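Local coordinates for protein acyl-coenzyme A oxidase 1 (PDB 5Y9D) that catalyses the FAD-dependent oxidation of acyl-CoA to trans-2-enoyl-CoA, passing electrons to oxygen to give hydrogen peroxide in peroxisomal fatty acid beta-oxidation, at residues 421-426 / 465-471; 471-476 / 561-565. All blocks are in the same frame, centred on the assembly; numbering follows the deposited sequence.

Interaction 1 of 2, residues 421-426 / 465-471; sequences KAFTTW and GDNNVLC. With FAD (flavin-adenine dinucleotide), chain C.
In the C-alpha1 domain, N467, in the first turn of helix 467-486, enters a knobs-into-holes socket of helix 400-437 made by K421, A422, T425 and W426. N467 ND2 donates to T425 OG1 at 2.9 Å with an N-H...O angle of 168°, the hydroxyl lying in the amide plane. N467 OD1 receives K421 NZ at 2.8 Å, and K421 NZ also donates to G465 O at 2.6 Å. Because K421 starts with CG anti to its N (chi1 -176°) and bends at chi2, NZ is brought to these oxygens; NZ also bonds the carbonyls of Q460 and W463, so four acceptors surround its three protons. N467 CB makes a CH-pi contact with the six-membered ring of W426, 3.7 Å from its centroid, and N467 ND2 lies above the indole centre, indole and amide planes 89° apart. N468 OD1 lies 3.5 Å from W426 CZ2 at the ring edge; W426 NE1 is hydrogen-bonded to Q437 OE1 of the second subunit, and N468 ND2 to Y356 OH there. A leucine in place of W426 would probably leave the N467 amide without its aromatic floor and that Q437 without its indole donor. C471 SG makes an oblique sulfur-aromatic contact with the F423 ring, nearest CZ at 3.5 Å. At the N-cap, D466 OD2 accepts from FAD O2B at 2.6 Å, placing this helix start in the intersubunit FAD site of an acyl-CoA oxidase.

Interaction 2 of 2, residues 471-476 / 561-565; sequences CLSMGR and RFQCA
R561 O is approached by three groups: A565 N donates to it at 3.1 Å, C564 N adds a weak bond, and G475 CA makes a CA-H...O contact across the helix crossing at 3.5 Å. That last contact depends on glycine, since a beta carbon on G475 would fall 2.3 Å from R561 CB. The bare backbone lets the segment axes approach to 7.5 Å while crossing nearly perpendicularly, at 83°. The aliphatic part of R561 then runs over G475 toward the R476 backbone, with R561 CD 3.4 Å from R476 N. With CG anti to the carbonyl carbon (chi1 -82°) and a bend at chi3 (-61°), its guanidinium is turned across L472, whose CB and CD2 cover one face. R561 NH2 is hydrogen-bonded to S558 OG, and R476 CB lies at the guanidinium edge. The two arginines, R476 and R561, run side by side in the same direction, their NH1 atoms 3.9 Å apart, which is likely to cost some electrostatic energy; F554 touches both. The crossing joins helix 467-486 of the C-alpha1 domain to helix 558-581 of the C-terminal helical region, the C-alpha2 domain in acyl-CoA oxidases. On the turn before the glycine, M474 SD rests on A565 CA at 3.7 Å, and C471 O meets A565 CB. C471 CB packs against the F562 ring obliquely, 3.8 Å from F562 CD1. F562 and L472 both also pack on Y356 of the second subunit, and L472 touches FAD.

Overall arrangement
The two contacts follow one another along helix 467-486, their centres about 10 Å apart, and share C471. Interaction 1 closes before interaction 2 opens in the chain: the first turn of this helix meets helix 400-437 within the C-alpha1 domain, whereas the next turn crosses helix 558-581 of the C-terminal region. All three helices converge, since F423 CE2 lies 3.5 Å from A565 C and W426 CZ3 lies 3.9 Å from F562 CE1. Both contacts also touch the second subunit. Helix 467-486 therefore connects the FAD site at its N-terminal end with two neighbouring helices and the second subunit, and the buried C471 touches both of those helices.

Interaction 1 of 2, residues 421-426 / 465-471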
ATOM      1  N   LYS A 421      -6.513   8.672 -14.980  1.00 30.99           N
ATOM      2  CA  LYS A 421      -6.113   9.068 -13.620  1.00 28.41           C
ATOM      3  C   LYS A 421      -6.239   7.890 -12.664  1.00 28.04           C
ATOM      4  O   LYS A 421      -5.281   7.516 -11.993  1.00 27.93           O
ATOM      5  CB  LYS A 421      -6.957  10.253 -13.130  1.00 26.24           C
ATOM      6  CG  LYS A 421      -6.586  10.825 -11.775  1.00 25.81           C
ATOM      7  CD  LYS A 421      -7.191  10.059 -10.608  1.00 25.85           C
ATOM      8  CE  LYS A 421      -7.337  10.947  -9.380  1.00 25.33           C
ATOM      9  NZ  LYS A 421      -8.088  10.305  -8.270  1.00 24.90           N
ATOM     10  N   ALA A 422      -7.412   7.290 -12.593  1.00 27.00           N
ATOM     11  CA  ALA A 422      -7.590   6.229 -11.632  1.00 27.56           C
ATOM     12  C   ALA A 422      -6.564   5.116 -11.817  1.00 27.40           C
ATOM     13  O   ALA A 422      -5.853   4.751 -10.890  1.00 32.83           O
ATOM     14  CB  ALA A 422      -9.014   5.684 -11.668  1.00 28.22           C
ATOM     15  N   PHE A 423      -6.456   4.585 -13.012  1.00 26.00           N
ATOM     16  CA  PHE A 423      -5.610   3.403 -13.191  1.00 26.17           C
ATOM     17  C   PHE A 423      -4.145   3.724 -13.095  1.00 26.45           C
ATOM     18  O   PHE A 423      -3.391   2.941 -12.456  1.00 28.47           O
ATOM     19  CB  PHE A 423      -5.953   2.658 -14.473  1.00 24.52           C
ATOM     20  CG  PHE A 423      -7.340   2.110 -14.449  1.00 24.73           C
ATOM     21  CD1 PHE A 423      -7.656   1.086 -13.579  1.00 23.67           C
ATOM     22  CD2 PHE A 423      -8.344   2.657 -15.234  1.00 23.96           C
ATOM     23  CE1 PHE A 423      -8.942   0.577 -13.522  1.00 24.54           C
ATOM     24  CE2 PHE A 423      -9.639   2.160 -15.171  1.00 24.92           C
ATOM     25  CZ  PHE A 423      -9.946   1.117 -14.310  1.00 23.92           C
ATOM     26  N   THR A 424      -3.722   4.855 -13.670  1.00 24.47           N
ATOM     27  CA  THR A 424      -2.335   5.221 -13.498  1.00 24.26           C
ATOM     28  C   THR A 424      -1.937   5.511 -12.071  1.00 24.02           C
ATOM     29  O   THR A 424      -0.856   5.113 -11.701  1.00 25.88           O
ATOM     30  CB  THR A 424      -1.859   6.321 -14.408  1.00 24.83           C
ATOM     31  OG1 THR A 424      -2.595   7.525 -14.175  1.00 24.39           O
ATOM     32  CG2 THR A 424      -1.969   5.827 -15.868  1.00 26.16           C
ATOM     33  N   THR A 425      -2.797   6.126 -11.255  1.00 23.89           N
ATOM     34  CA  THR A 425      -2.456   6.357  -9.836  1.00 24.58           C
ATOM     35  C   THR A 425      -2.491   5.062  -8.978  1.00 24.76           C
ATOM     36  O   THR A 425      -1.661   4.869  -8.117  1.00 23.78           O
ATOM     37  CB  THR A 425      -3.310   7.471  -9.187  1.00 24.84           C
ATOM     38  OG1 THR A 425      -4.723   7.131  -9.187  1.00 24.14           O
ATOM     39  CG2 THR A 425      -3.066   8.768  -9.931  1.00 23.82           C
ATOM     40  N   TRP A 426      -3.434   4.171  -9.230  1.00 25.06           N
ATOM     41  CA  TRP A 426      -3.342   2.842  -8.640  1.00 26.63           C
ATOM     42  C   TRP A 426      -2.103   2.055  -9.075  1.00 25.76           C
ATOM     43  O   TRP A 426      -1.525   1.308  -8.274  1.00 26.15           O
ATOM     44  CB  TRP A 426      -4.551   1.999  -8.986  1.00 27.87           C
ATOM     45  CG  TRP A 426      -5.720   2.165  -8.088  1.00 28.20           C
ATOM     46  CD1 TRP A 426      -5.716   2.436  -6.767  1.00 27.58           C
ATOM     47  CD2 TRP A 426      -7.085   2.021  -8.470  1.00 28.76           C
ATOM     48  NE1 TRP A 426      -7.011   2.480  -6.292  1.00 28.41           N
ATOM     49  CE2 TRP A 426      -7.864   2.215  -7.321  1.00 27.39           C
ATOM     50  CE3 TRP A 426      -7.721   1.735  -9.682  1.00 29.28           C
ATOM     51  CZ2 TRP A 426      -9.242   2.154  -7.339  1.00 28.88           C
ATOM     52  CZ3 TRP A 426      -9.094   1.641  -9.697  1.00 29.22           C
ATOM     53  CH2 TRP A 426      -9.846   1.869  -8.531  1.00 29.53           C
ATOM     54  N   GLY A 465     -11.434  13.239  -7.254  1.00 31.86           N
ATOM     55  CA  GLY A 465     -12.143  12.089  -7.744  1.00 29.01           C
ATOM     56  C   GLY A 465     -11.626  10.811  -7.123  1.00 28.07           C
ATOM     57  O   GLY A 465     -10.484  10.430  -7.347  1.00 28.42           O
ATOM     58  N   ASP A 466     -12.475  10.152  -6.344  1.00 27.43           N
ATOM     59  CA  ASP A 466     -12.207   8.828  -5.827  1.00 28.68           C
ATOM     60  C   ASP A 466     -12.078   7.911  -7.031  1.00 29.37           C
ATOM     61  O   ASP A 466     -12.908   7.926  -7.937  1.00 29.72           O
ATOM     62  CB  ASP A 466     -13.376   8.379  -4.949  1.00 30.57           C
ATOM     63  CG  ASP A 466     -13.242   6.929  -4.469  1.00 32.24           C
ATOM     64  OD1 ASP A 466     -12.520   6.716  -3.472  1.00 35.54           O
ATOM     65  OD2 ASP A 466     -13.870   6.022  -5.063  1.00 29.56           O
ATOM     66  N   ASN A 467     -11.029   7.115  -7.067  1.00 29.31           N
ATOM     67  CA  ASN A 467     -10.743   6.334  -8.288  1.00 29.47           C
ATOM     68  C   ASN A 467     -11.907   5.430  -8.755  1.00 28.75           C
ATOM     69  O   ASN A 467     -12.235   5.410  -9.943  1.00 25.83           O
ATOM     70  CB  ASN A 467      -9.469   5.503  -8.103  1.00 27.60           C
ATOM     71  CG  ASN A 467      -8.210   6.291  -8.371  1.00 27.01           C
ATOM     72  OD1 ASN A 467      -8.237   7.496  -8.624  1.00 26.35           O
ATOM     73  ND2 ASN A 467      -7.081   5.596  -8.344  1.00 28.41           N
ATOM     74  N   ASN A 468     -12.520   4.716  -7.818  1.00 28.13           N
ATOM     75  CA  ASN A 468     -13.584   3.788  -8.147  1.00 28.68           C
ATOM     76  C   ASN A 468     -14.725   4.512  -8.792  1.00 28.39           C
ATOM     77  O   ASN A 468     -15.236   4.068  -9.805  1.00 31.62           O
ATOM     78  CB  ASN A 468     -14.046   3.021  -6.903  1.00 29.29           C
ATOM     79  CG  ASN A 468     -13.221   1.764  -6.656  1.00 29.38           C
ATOM     80  OD1 ASN A 468     -12.383   1.707  -5.755  1.00 29.75           O
ATOM     81  ND2 ASN A 468     -13.450   0.759  -7.466  1.00 29.05           N
ATOM     82  N   VAL A 469     -15.097   5.642  -8.217  1.00 26.45           N
ATOM     83  CA  VAL A 469     -16.130   6.495  -8.769  1.00 26.16           C
ATOM     84  C   VAL A 469     -15.731   7.102 -10.125  1.00 26.05           C
ATOM     85  O   VAL A 469     -16.565   7.266 -10.997  1.00 24.26           O
ATOM     86  CB  VAL A 469     -16.458   7.633  -7.766  1.00 27.11           C
ATOM     87  CG1 VAL A 469     -17.194   8.812  -8.443  1.00 27.13           C
ATOM     88  CG2 VAL A 469     -17.260   7.065  -6.607  1.00 26.11           C
ATOM     89  N   LEU A 470     -14.467   7.484 -10.279  1.00 27.66           N
ATOM     90  CA  LEU A 470     -13.958   7.883 -11.582  1.00 28.38           C
ATOM     91  C   LEU A 470     -14.073   6.751 -12.601  1.00 28.80           C
ATOM     92  O   LEU A 470     -14.460   7.012 -13.740  1.00 30.62           O
ATOM     93  CB  LEU A 470     -12.528   8.412 -11.505  1.00 28.05           C
ATOM     94  CG  LEU A 470     -12.336   9.742 -10.766  1.00 29.70           C
ATOM     95  CD1 LEU A 470     -10.895  10.221 -10.915  1.00 30.57           C
ATOM     96  CD2 LEU A 470     -13.289  10.810 -11.267  1.00 29.00           C
ATOM     97  N   CYS A 471     -13.785   5.516 -12.200  1.00 29.41           N
ATOM     98  CA  CYS A 471     -13.974   4.352 -13.080  1.00 30.86           C
ATOM     99  C   CYS A 471     -15.432   4.211 -13.506  1.00 31.12           C
ATOM    100  O   CYS A 471     -15.711   3.943 -14.678  1.00 32.46           O
ATOM    101  CB  CYS A 471     -13.534   3.054 -12.410  1.00 32.24           C
ATOM    102  SG  CYS A 471     -11.777   3.058 -12.044  1.00 41.05           S
TER
HETATM  103  PA  FAD C 701     -17.107   9.241  -0.722  1.00 27.47           P
HETATM  104  O1A FAD C 701     -17.816   9.395   0.551  1.00 28.93           O
HETATM  105  O2A FAD C 701     -17.641   9.793  -1.971  1.00 31.36           O
HETATM  106  O5B FAD C 701     -16.862   7.710  -0.944  1.00 26.96           O
HETATM  107  C5B FAD C 701     -16.590   6.780   0.088  1.00 27.38           C
HETATM  108  C4B FAD C 701     -16.411   5.391  -0.501  1.00 28.49           C
HETATM  109  O4B FAD C 701     -17.630   4.948  -1.070  1.00 28.79           O
HETATM  110  C3B FAD C 701     -15.401   5.383  -1.620  1.00 29.91           C
HETATM  111  O3B FAD C 701     -14.589   4.233  -1.513  1.00 34.55           O
HETATM  112  C2B FAD C 701     -16.200   5.263  -2.882  1.00 28.02           C
HETATM  113  O2B FAD C 701     -15.496   4.479  -3.821  1.00 26.24           O
HETATM  114  C1B FAD C 701     -17.466   4.586  -2.426  1.00 27.16           C
HETATM  115  N9A FAD C 701     -18.586   5.089  -3.228  1.00 26.99           N
HETATM  116  C8A FAD C 701     -19.045   6.334  -3.239  1.00 26.78           C
HETATM  117  N7A FAD C 701     -20.065   6.458  -4.087  1.00 26.95           N
HETATM  118  C5A FAD C 701     -20.276   5.267  -4.643  1.00 28.95           C
HETATM  119  C6A FAD C 701     -21.204   4.692  -5.637  1.00 28.70           C
HETATM  120  N6A FAD C 701     -22.148   5.435  -6.224  1.00 27.76           N
HETATM  121  N1A FAD C 701     -21.081   3.401  -5.930  1.00 28.17           N
HETATM  122  C2A FAD C 701     -20.156   2.649  -5.360  1.00 27.08           C
HETATM  123  N3A FAD C 701     -19.283   3.092  -4.463  1.00 27.64           N
HETATM  124  C4A FAD C 701     -19.291   4.370  -4.071  1.00 27.45           C
HETATM  125  N1  FAD C 701     -11.158  18.474  -1.248  1.00 22.26           N
HETATM  126  C2  FAD C 701     -11.165  19.750  -1.624  1.00 23.09           C
HETATM  127  O2  FAD C 701     -12.204  20.224  -2.063  1.00 25.96           O
HETATM  128  N3  FAD C 701     -10.097  20.528  -1.538  1.00 23.13           N
HETATM  129  C4  FAD C 701      -8.941  20.092  -1.080  1.00 22.34           C
HETATM  130  O4  FAD C 701      -7.967  20.823  -1.004  1.00 19.68           O
HETATM  131  C4X FAD C 701      -8.846  18.702  -0.651  1.00 22.67           C
HETATM  132  N5  FAD C 701      -7.714  18.204  -0.182  1.00 22.03           N
HETATM  133  C5X FAD C 701      -7.659  16.942   0.213  1.00 25.35           C
HETATM  134  C6  FAD C 701      -6.479  16.471   0.715  1.00 24.19           C
HETATM  135  C7  FAD C 701      -6.385  15.183   1.134  1.00 24.60           C
HETATM  136  C7M FAD C 701      -5.069  14.692   1.655  1.00 25.75           C
HETATM  137  C8  FAD C 701      -7.567  14.300   1.036  1.00 24.94           C
HETATM  138  C8M FAD C 701      -7.518  12.873   1.477  1.00 25.26           C
HETATM  139  C9  FAD C 701      -8.748  14.771   0.536  1.00 24.71           C
HETATM  140  C9A FAD C 701      -8.839  16.068   0.128  1.00 25.28           C
HETATM  141  N10 FAD C 701     -10.037  16.569  -0.375  1.00 25.05           N
HETATM  142  C10 FAD C 701     -10.059  17.897  -0.766  1.00 23.34           C
HETATM  143  C1' FAD C 701     -11.234  15.745  -0.474  1.00 26.85           C
HETATM  144  C2' FAD C 701     -11.102  14.632  -1.500  1.00 26.89           C
HETATM  145  O2' FAD C 701     -11.313  15.132  -2.804  1.00 24.79           O
HETATM  146  C3' FAD C 701     -12.117  13.560  -1.185  1.00 28.28           C
HETATM  147  O3' FAD C 701     -11.502  12.654  -0.292  1.00 31.86           O
HETATM  148  C4' FAD C 701     -12.536  12.757  -2.390  1.00 31.24           C
HETATM  149  O4' FAD C 701     -13.340  13.550  -3.252  1.00 35.09           O
HETATM  150  C5' FAD C 701     -13.304  11.520  -1.955  1.00 34.14           C
HETATM  151  O5' FAD C 701     -14.523  11.910  -1.372  1.00 32.39           O
HETATM  152  P   FAD C 701     -15.173  11.194  -0.134  1.00 30.67           P
HETATM  153  O1P FAD C 701     -14.179  10.914   0.880  1.00 32.65           O
HETATM  154  O2P FAD C 701     -16.340  12.021   0.174  1.00 32.64           O
HETATM  155  O3P FAD C 701     -15.625   9.771  -0.629  1.00 31.55           O

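Interaction 2 of 2, residues 471-476 / 561-565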
ATOM      1  N   CYS A 471     -13.785   5.516 -12.200  1.00 29.41           N
ATOM      2  CA  CYS A 471     -13.974   4.352 -13.080  1.00 30.86           C
ATOM      3  C   CYS A 471     -15.432   4.211 -13.506  1.00 31.12           C
ATOM      4  O   CYS A 471     -15.711   3.943 -14.678  1.00 32.46           O
ATOM      5  CB  CYS A 471     -13.534   3.054 -12.410  1.00 32.24           C
ATOM      6  SG  CYS A 471     -11.777   3.058 -12.044  1.00 41.05           S
ATOM      7  N   LEU A 472     -16.351   4.388 -12.562  1.00 29.62           N
ATOM      8  CA  LEU A 472     -17.773   4.369 -12.874  1.00 29.26           C
ATOM      9  C   LEU A 472     -18.143   5.436 -13.868  1.00 26.43           C
ATOM     10  O   LEU A 472     -18.934   5.172 -14.746  1.00 26.59           O
ATOM     11  CB  LEU A 472     -18.645   4.555 -11.641  1.00 29.94           C
ATOM     12  CG  LEU A 472     -18.590   3.450 -10.601  1.00 31.67           C
ATOM     13  CD1 LEU A 472     -19.578   3.773  -9.471  1.00 32.88           C
ATOM     14  CD2 LEU A 472     -18.917   2.102 -11.223  1.00 31.99           C
ATOM     15  N   SER A 473     -17.593   6.633 -13.735  1.00 26.49           N
ATOM     16  CA  SER A 473     -17.823   7.705 -14.737  1.00 27.67           C
ATOM     17  C   SER A 473     -17.296   7.353 -16.128  1.00 29.01           C
ATOM     18  O   SER A 473     -17.936   7.658 -17.139  1.00 30.21           O
ATOM     19  CB  SER A 473     -17.205   9.037 -14.306  1.00 27.28           C
ATOM     20  OG  SER A 473     -17.377   9.239 -12.920  1.00 30.25           O
ATOM     21  N   MET A 474     -16.121   6.746 -16.203  1.00 31.97           N
ATOM     22  CA  MET A 474     -15.618   6.389 -17.517  1.00 35.28           C
ATOM     23  C   MET A 474     -16.471   5.254 -18.114  1.00 31.99           C
ATOM     24  O   MET A 474     -16.910   5.335 -19.247  1.00 30.16           O
ATOM     25  CB  MET A 474     -14.149   6.006 -17.477  1.00 37.59           C
ATOM     26  CG  MET A 474     -13.565   5.841 -18.873  1.00 38.59           C
ATOM     27  SD  MET A 474     -12.100   4.815 -18.859  1.00 43.63           S
ATOM     28  CE  MET A 474     -10.943   5.987 -19.569  1.00 41.98           C
ATOM     29  N   GLY A 475     -16.734   4.221 -17.338  1.00 30.84           N
ATOM     30  CA  GLY A 475     -17.655   3.179 -17.781  1.00 33.66           C
ATOM     31  C   GLY A 475     -18.938   3.742 -18.387  1.00 35.49           C
ATOM     32  O   GLY A 475     -19.325   3.343 -19.473  1.00 36.01           O
ATOM     33  N   ARG A 476     -19.587   4.684 -17.698  1.00 37.35           N
ATOM     34  CA  ARG A 476     -20.779   5.341 -18.234  1.00 41.88           C
ATOM     35  C   ARG A 476     -20.505   6.053 -19.563  1.00 37.93           C
ATOM     36  O   ARG A 476     -21.266   5.894 -20.520  1.00 36.41           O
ATOM     37  CB  ARG A 476     -21.362   6.347 -17.237  1.00 46.23           C
ATOM     38  CG  ARG A 476     -22.473   7.194 -17.840  1.00 49.14           C
ATOM     39  CD  ARG A 476     -23.227   7.964 -16.785  1.00 52.46           C
ATOM     40  NE  ARG A 476     -22.288   8.826 -16.093  1.00 55.67           N
ATOM     41  CZ  ARG A 476     -22.266   9.035 -14.782  1.00 59.91           C
ATOM     42  NH1 ARG A 476     -23.161   8.447 -13.985  1.00 54.97           N
ATOM     43  NH2 ARG A 476     -21.330   9.837 -14.271  1.00 60.13           N
ATOM     44  N   ARG A 561     -19.233  -1.410 -15.465  1.00 32.54           N
ATOM     45  CA  ARG A 561     -18.604  -0.161 -15.843  1.00 30.35           C
ATOM     46  C   ARG A 561     -17.136  -0.133 -15.456  1.00 29.73           C
ATOM     47  O   ARG A 561     -16.315   0.361 -16.201  1.00 31.34           O
ATOM     48  CB  ARG A 561     -19.344   1.030 -15.244  1.00 30.77           C
ATOM     49  CG  ARG A 561     -20.567   1.448 -16.032  1.00 30.26           C
ATOM     50  CD  ARG A 561     -21.193   2.702 -15.466  1.00 28.09           C
ATOM     51  NE  ARG A 561     -21.639   2.516 -14.097  1.00 27.26           N
ATOM     52  CZ  ARG A 561     -21.922   3.506 -13.262  1.00 26.76           C
ATOM     53  NH1 ARG A 561     -21.802   4.757 -13.651  1.00 25.49           N
ATOM     54  NH2 ARG A 561     -22.327   3.243 -12.036  1.00 28.32           N
ATOM     55  N   PHE A 562     -16.817  -0.658 -14.282  1.00 29.81           N
ATOM     56  CA  PHE A 562     -15.435  -0.799 -13.838  1.00 30.36           C
ATOM     57  C   PHE A 562     -14.644  -1.643 -14.820  1.00 30.57           C
ATOM     58  O   PHE A 562     -13.618  -1.205 -15.321  1.00 28.55           O
ATOM     59  CB  PHE A 562     -15.326  -1.414 -12.429  1.00 32.31           C
ATOM     60  CG  PHE A 562     -13.904  -1.656 -11.980  1.00 33.10           C
ATOM     61  CD1 PHE A 562     -13.150  -0.634 -11.398  1.00 36.37           C
ATOM     62  CD2 PHE A 562     -13.306  -2.888 -12.159  1.00 33.29           C
ATOM     63  CE1 PHE A 562     -11.832  -0.860 -10.988  1.00 35.21           C
ATOM     64  CE2 PHE A 562     -11.997  -3.117 -11.763  1.00 34.55           C
ATOM     65  CZ  PHE A 562     -11.259  -2.108 -11.187  1.00 34.42           C
ATOM     66  N   GLN A 563     -15.125  -2.843 -15.101  1.00 32.72           N
ATOM     67  CA  GLN A 563     -14.438  -3.714 -16.053  1.00 34.70           C
ATOM     68  C   GLN A 563     -14.080  -3.010 -17.346  1.00 34.79           C
ATOM     69  O   GLN A 563     -12.956  -3.142 -17.840  1.00 36.58           O
ATOM     70  CB  GLN A 563     -15.259  -4.944 -16.348  1.00 37.34           C
ATOM     71  CG  GLN A 563     -14.985  -6.080 -15.376  1.00 43.53           C
ATOM     72  CD  GLN A 563     -13.673  -6.777 -15.703  1.00 51.46           C
ATOM     73  OE1 GLN A 563     -12.587  -6.172 -15.627  1.00 58.91           O
ATOM     74  NE2 GLN A 563     -13.761  -8.045 -16.092  1.00 52.45           N
ATOM     75  N   CYS A 564     -15.001  -2.209 -17.863  1.00 32.47           N
ATOM     76  CA  CYS A 564     -14.795  -1.598 -19.155  1.00 32.66           C
ATOM     77  C   CYS A 564     -13.745  -0.506 -19.100  1.00 29.70           C
ATOM     78  O   CYS A 564     -12.898  -0.391 -19.985  1.00 26.60           O
ATOM     79  CB  CYS A 564     -16.126  -1.065 -19.692  1.00 35.84           C
ATOM     80  SG  CYS A 564     -17.353  -2.386 -19.897  1.00 40.96           S
ATOM     81  N   ALA A 565     -13.793   0.281 -18.035  1.00 31.04           N
ATOM     82  CA  ALA A 565     -12.834   1.337 -17.828  1.00 29.77           C
ATOM     83  C   ALA A 565     -11.487   0.702 -17.803  1.00 28.61           C
ATOM     84  O   ALA A 565     -10.556   1.168 -18.442  1.00 27.72           O
ATOM     85  CB  ALA A 565     -13.098   2.047 -16.512  1.00 31.43           C
TER